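Local coordinates for PKD domain (Vibrio anguillarum, PDB 6AEM), which probably serves as an accessory module of the protease Epp and binds calcium specifically through its polycystic-kidney-disease fold, at residues G60-L66 with T78-V84. Residues are numbered along the deposited sequence; the frame is centred on the assembly and turned at random.
Sequences GQYTVSL and TTRTTQV
Segments 60-66 and 78-84 are extended, with negative phi except at G60 (156/-178), where a side chain would press on the preceding carbonyl; they run antiparallel, their axes 156° apart in direction and 4.6 Å at closest approach. In-register pairs sum to 144. CA-CA is 5.4-5.5 Å at the hydrogen-bonded pairs G60-V84, Y62-T82, V64-R80 and L66-T78, 4.2-4.3 Å at the non-hydrogen-bonded pairs between them. Each hydrogen-bonded pair exchanges two bonds, so all four satisfy both amide and carbonyl: G60 N to V84 O is 3.0 Å and V84 N to G60 O 2.9 Å; T82 N to Y62 O is 2.8 Å; R80 N to V64 O is 2.9 Å; T78 N to L66 O is 3.0 Å; Y62 N to T82 O, V64 N to R80 O and L66 N to T78 O are 2.9 Å each. T79 CA also makes a CA-H...O contact to V64 O at 3.1 Å. This is the body of the 60-70/75-84 hairpin, which supplies two strands of one sheet of the PKD domain's beta sandwich, with 75-84 at its edge. Toward the opposing sheet, V64 (t) and T82 meet L14, while V84 (m) sets CG2 3.8 Å from Y62 CE2, at the ring edge; the Y62 ring also stacks with Y56. Polar ends there bond elsewhere: Y62 OH to R58 O, T78 OG1 to A10 O, R80 NE to F12 O and R80 NH2 to N11 OD1. On the other face, S65 OG makes van der Waals contact with T79 CG2 (3.2 Å), as does T63 OG1 with T81 CG2 (3.6 Å); the S65 backbone hydrogen-bonds outward to D40 on strand 34-40.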
ATOM      1  N   GLY A  60      14.421   4.173   9.739  1.00 20.09           N
ATOM      2  CA  GLY A  60      13.678   5.412   9.883  1.00 19.47           C
ATOM      3  C   GLY A  60      12.179   5.190   9.924  1.00 15.79           C
ATOM      4  O   GLY A  60      11.702   4.076   9.925  1.00 15.62           O
ATOM      5  N   GLN A  61      11.458   6.311  10.024  1.00 16.03           N
ATOM      6  CA  GLN A  61      10.003   6.362   9.914  1.00 15.00           C
ATOM      7  C   GLN A  61       9.658   6.785   8.502  1.00 12.21           C
ATOM      8  O   GLN A  61      10.168   7.813   8.022  1.00 13.82           O
ATOM      9  CB  GLN A  61       9.333   7.390  10.845  1.00 17.73           C
ATOM     10  CG  GLN A  61       7.810   7.722  10.312  1.00 22.16           C
ATOM     11  CD  GLN A  61       6.959   8.762  11.081  1.00 23.54           C
ATOM     12  OE1 GLN A  61       6.577   9.850  10.503  1.00 21.71           O
ATOM     13  NE2 GLN A  61       6.570   8.415  12.304  1.00 24.38           N
ATOM     14  N   TYR A  62       8.732   6.066   7.882  1.00 11.06           N
ATOM     15  CA  TYR A  62       8.333   6.329   6.513  1.00 10.91           C
ATOM     16  C   TYR A  62       6.809   6.295   6.448  1.00  9.73           C
ATOM     17  O   TYR A  62       6.146   5.573   7.230  1.00 10.98           O
ATOM     18  CB  TYR A  62       8.849   5.214   5.583  1.00 11.94           C
ATOM     19  CG  TYR A  62      10.347   5.096   5.526  1.00 13.19           C
ATOM     20  CD1 TYR A  62      11.109   5.896   4.666  1.00 13.33           C
ATOM     21  CD2 TYR A  62      11.019   4.178   6.313  1.00 14.10           C
ATOM     22  CE1 TYR A  62      12.510   5.800   4.615  1.00 15.16           C
ATOM     23  CE2 TYR A  62      12.409   4.082   6.250  1.00 14.21           C
ATOM     24  CZ  TYR A  62      13.141   4.888   5.398  1.00 15.25           C
ATOM     25  OH  TYR A  62      14.512   4.753   5.321  1.00 17.47           O
ATOM     26  N   THR A  63       6.255   7.083   5.520  1.00  9.40           N
ATOM     27  CA  THR A  63       4.835   7.017   5.200  1.00  9.50           C
ATOM     28  C   THR A  63       4.689   6.142   3.952  1.00  9.64           C
ATOM     29  O   THR A  63       5.290   6.427   2.910  1.00 11.01           O
ATOM     30  CB  THR A  63       4.276   8.424   4.972  1.00 10.04           C
ATOM     31  OG1 THR A  63       4.349   9.180   6.185  1.00 11.29           O
ATOM     32  CG2 THR A  63       2.817   8.371   4.503  1.00 10.46           C
ATOM     33  N   VAL A  64       3.892   5.068   4.077  1.00  9.72           N
ATOM     34  CA  VAL A  64       3.571   4.165   2.975  1.00  9.24           C
ATOM     35  C   VAL A  64       2.159   4.481   2.517  1.00  9.63           C
ATOM     36  O   VAL A  64       1.240   4.552   3.341  1.00 10.22           O
ATOM     37  CB  VAL A  64       3.696   2.703   3.431  1.00 10.18           C
ATOM     38  CG1 VAL A  64       3.239   1.743   2.353  1.00 11.58           C
ATOM     39  CG2 VAL A  64       5.135   2.393   3.858  1.00 11.13           C
ATOM     40  N   SER A  65       1.996   4.665   1.211  1.00  9.58           N
ATOM     41  CA  SER A  65       0.723   5.035   0.617  0.53  9.08           C
ATOM     42  C   SER A  65       0.266   3.997  -0.394  1.00  9.29           C
ATOM     43  O   SER A  65       1.078   3.472  -1.167  1.00 10.10           O
ATOM     44  CB  SER A  65       0.889   6.348  -0.148  0.53  9.10           C
ATOM     45  OG  SER A  65       1.337   7.389   0.685  0.53  9.29           O
ATOM     46  N   LEU A  66      -1.047   3.723  -0.389  1.00  9.07           N
ATOM     47  CA  LEU A  66      -1.642   2.837  -1.378  1.00  8.93           C
ATOM     48  C   LEU A  66      -2.865   3.515  -1.966  1.00  9.08           C
ATOM     49  O   LEU A  66      -3.794   3.879  -1.226  1.00  9.45           O
ATOM     50  CB  LEU A  66      -2.081   1.506  -0.764  1.00  9.56           C
ATOM     51  CG  LEU A  66      -2.900   0.582  -1.679  1.00 10.09           C
ATOM     52  CD1 LEU A  66      -2.107   0.168  -2.903  1.00 11.10           C
ATOM     53  CD2 LEU A  66      -3.392  -0.616  -0.870  1.00 10.85           C
ATOM     54  N   THR A  78      -5.118   5.302   1.022  1.00  8.50           N
ATOM     55  CA  THR A  78      -4.881   5.133   2.458  1.00  8.72           C
ATOM     56  C   THR A  78      -3.387   5.124   2.698  1.00  8.58           C
ATOM     57  O   THR A  78      -2.648   4.513   1.935  1.00  9.42           O
ATOM     58  CB  THR A  78      -5.575   3.898   3.021  1.00 10.04           C
ATOM     59  OG1 THR A  78      -6.986   4.087   2.901  1.00 11.20           O
ATOM     60  CG2 THR A  78      -5.192   3.669   4.481  1.00 11.30           C
ATOM     61  N   THR A  79      -2.949   5.823   3.743  1.00  8.86           N
ATOM     62  CA  THR A  79      -1.525   5.850   4.080  1.00  8.97           C
ATOM     63  C   THR A  79      -1.332   5.449   5.536  1.00  8.85           C
ATOM     64  O   THR A  79      -2.206   5.647   6.363  1.00  9.41           O
ATOM     65  CB  THR A  79      -0.838   7.210   3.820  1.00  9.72           C
ATOM     66  OG1 THR A  79      -1.155   8.140   4.865  1.00 10.92           O
ATOM     67  CG2 THR A  79      -1.250   7.809   2.471  1.00  9.95           C
ATOM     68  N   ARG A  80      -0.144   4.934   5.866  1.00  9.27           N
ATOM     69  CA  ARG A  80       0.203   4.573   7.240  1.00 10.05           C
ATOM     70  C   ARG A  80       1.684   4.861   7.453  1.00  9.05           C
ATOM     71  O   ARG A  80       2.506   4.524   6.602  1.00  9.67           O
ATOM     72  CB  ARG A  80      -0.026   3.095   7.553  1.00 12.20           C
ATOM     73  CG  ARG A  80      -1.422   2.583   7.326  1.00 14.60           C
ATOM     74  CD  ARG A  80      -1.446   1.079   7.726  1.00 15.72           C
ATOM     75  NE  ARG A  80      -2.814   0.585   7.771  1.00 17.50           N
ATOM     76  CZ  ARG A  80      -3.680   0.878   8.722  1.00 19.20           C
ATOM     77  NH1 ARG A  80      -3.310   1.568   9.789  1.00 22.94           N
ATOM     78  NH2 ARG A  80      -4.913   0.396   8.616  1.00 20.31           N
ATOM     79  N   THR A  81       2.024   5.443   8.616  1.00  9.29           N
ATOM     80  CA  THR A  81       3.438   5.502   8.988  1.00  9.76           C
ATOM     81  C   THR A  81       3.914   4.127   9.483  1.00 10.38           C
ATOM     82  O   THR A  81       3.142   3.321  10.032  1.00 10.31           O
ATOM     83  CB  THR A  81       3.714   6.587  10.044  1.00 10.03           C
ATOM     84  OG1 THR A  81       2.884   6.374  11.200  1.00 10.45           O
ATOM     85  CG2 THR A  81       3.485   7.981   9.452  1.00 10.60           C
ATOM     86  N   THR A  82       5.201   3.858   9.273  1.00 10.30           N
ATOM     87  CA  THR A  82       5.861   2.668   9.777  1.00 12.28           C
ATOM     88  C   THR A  82       7.254   3.069  10.231  1.00 13.74           C
ATOM     89  O   THR A  82       7.816   4.075   9.797  1.00 14.27           O
ATOM     90  CB  THR A  82       5.902   1.566   8.694  1.00 14.52           C
ATOM     91  OG1 THR A  82       6.303   0.328   9.287  1.00 16.21           O
ATOM     92  CG2 THR A  82       6.826   1.924   7.546  1.00 15.42           C
ATOM     93  N   GLN A  83       7.797   2.269  11.118  1.00 16.02           N
ATOM     94  CA  GLN A  83       9.149   2.473  11.613  1.00 18.51           C
ATOM     95  C   GLN A  83       9.936   1.200  11.369  1.00 18.02           C
ATOM     96  O   GLN A  83       9.464   0.101  11.686  1.00 19.40           O
ATOM     97  CB  GLN A  83       9.158   2.815  13.105  1.00 23.53           C
ATOM     98  CG  GLN A  83       8.500   4.152  13.452  1.00 29.48           C
ATOM     99  CD  GLN A  83       6.979   4.117  13.465  1.00 35.54           C
ATOM    100  OE1 GLN A  83       6.366   3.132  13.902  1.00 38.68           O
ATOM    101  NE2 GLN A  83       6.358   5.193  12.962  1.00 36.11           N
ATOM    102  N   VAL A  84      11.131   1.339  10.811  1.00 16.88           N
ATOM    103  CA  VAL A  84      12.018   0.203  10.619  1.00 17.82           C
ATOM    104  C   VAL A  84      13.345   0.522  11.278  1.00 19.01           C
ATOM    105  O   VAL A  84      13.790   1.674  11.290  1.00 19.58           O
ATOM    106  CB  VAL A  84      12.205  -0.212   9.144  1.00 19.41           C
ATOM    107  CG1 VAL A  84      10.884  -0.710   8.581  1.00 21.38           C
ATOM    108  CG2 VAL A  84      12.760   0.917   8.307  1.00 20.22           C
TER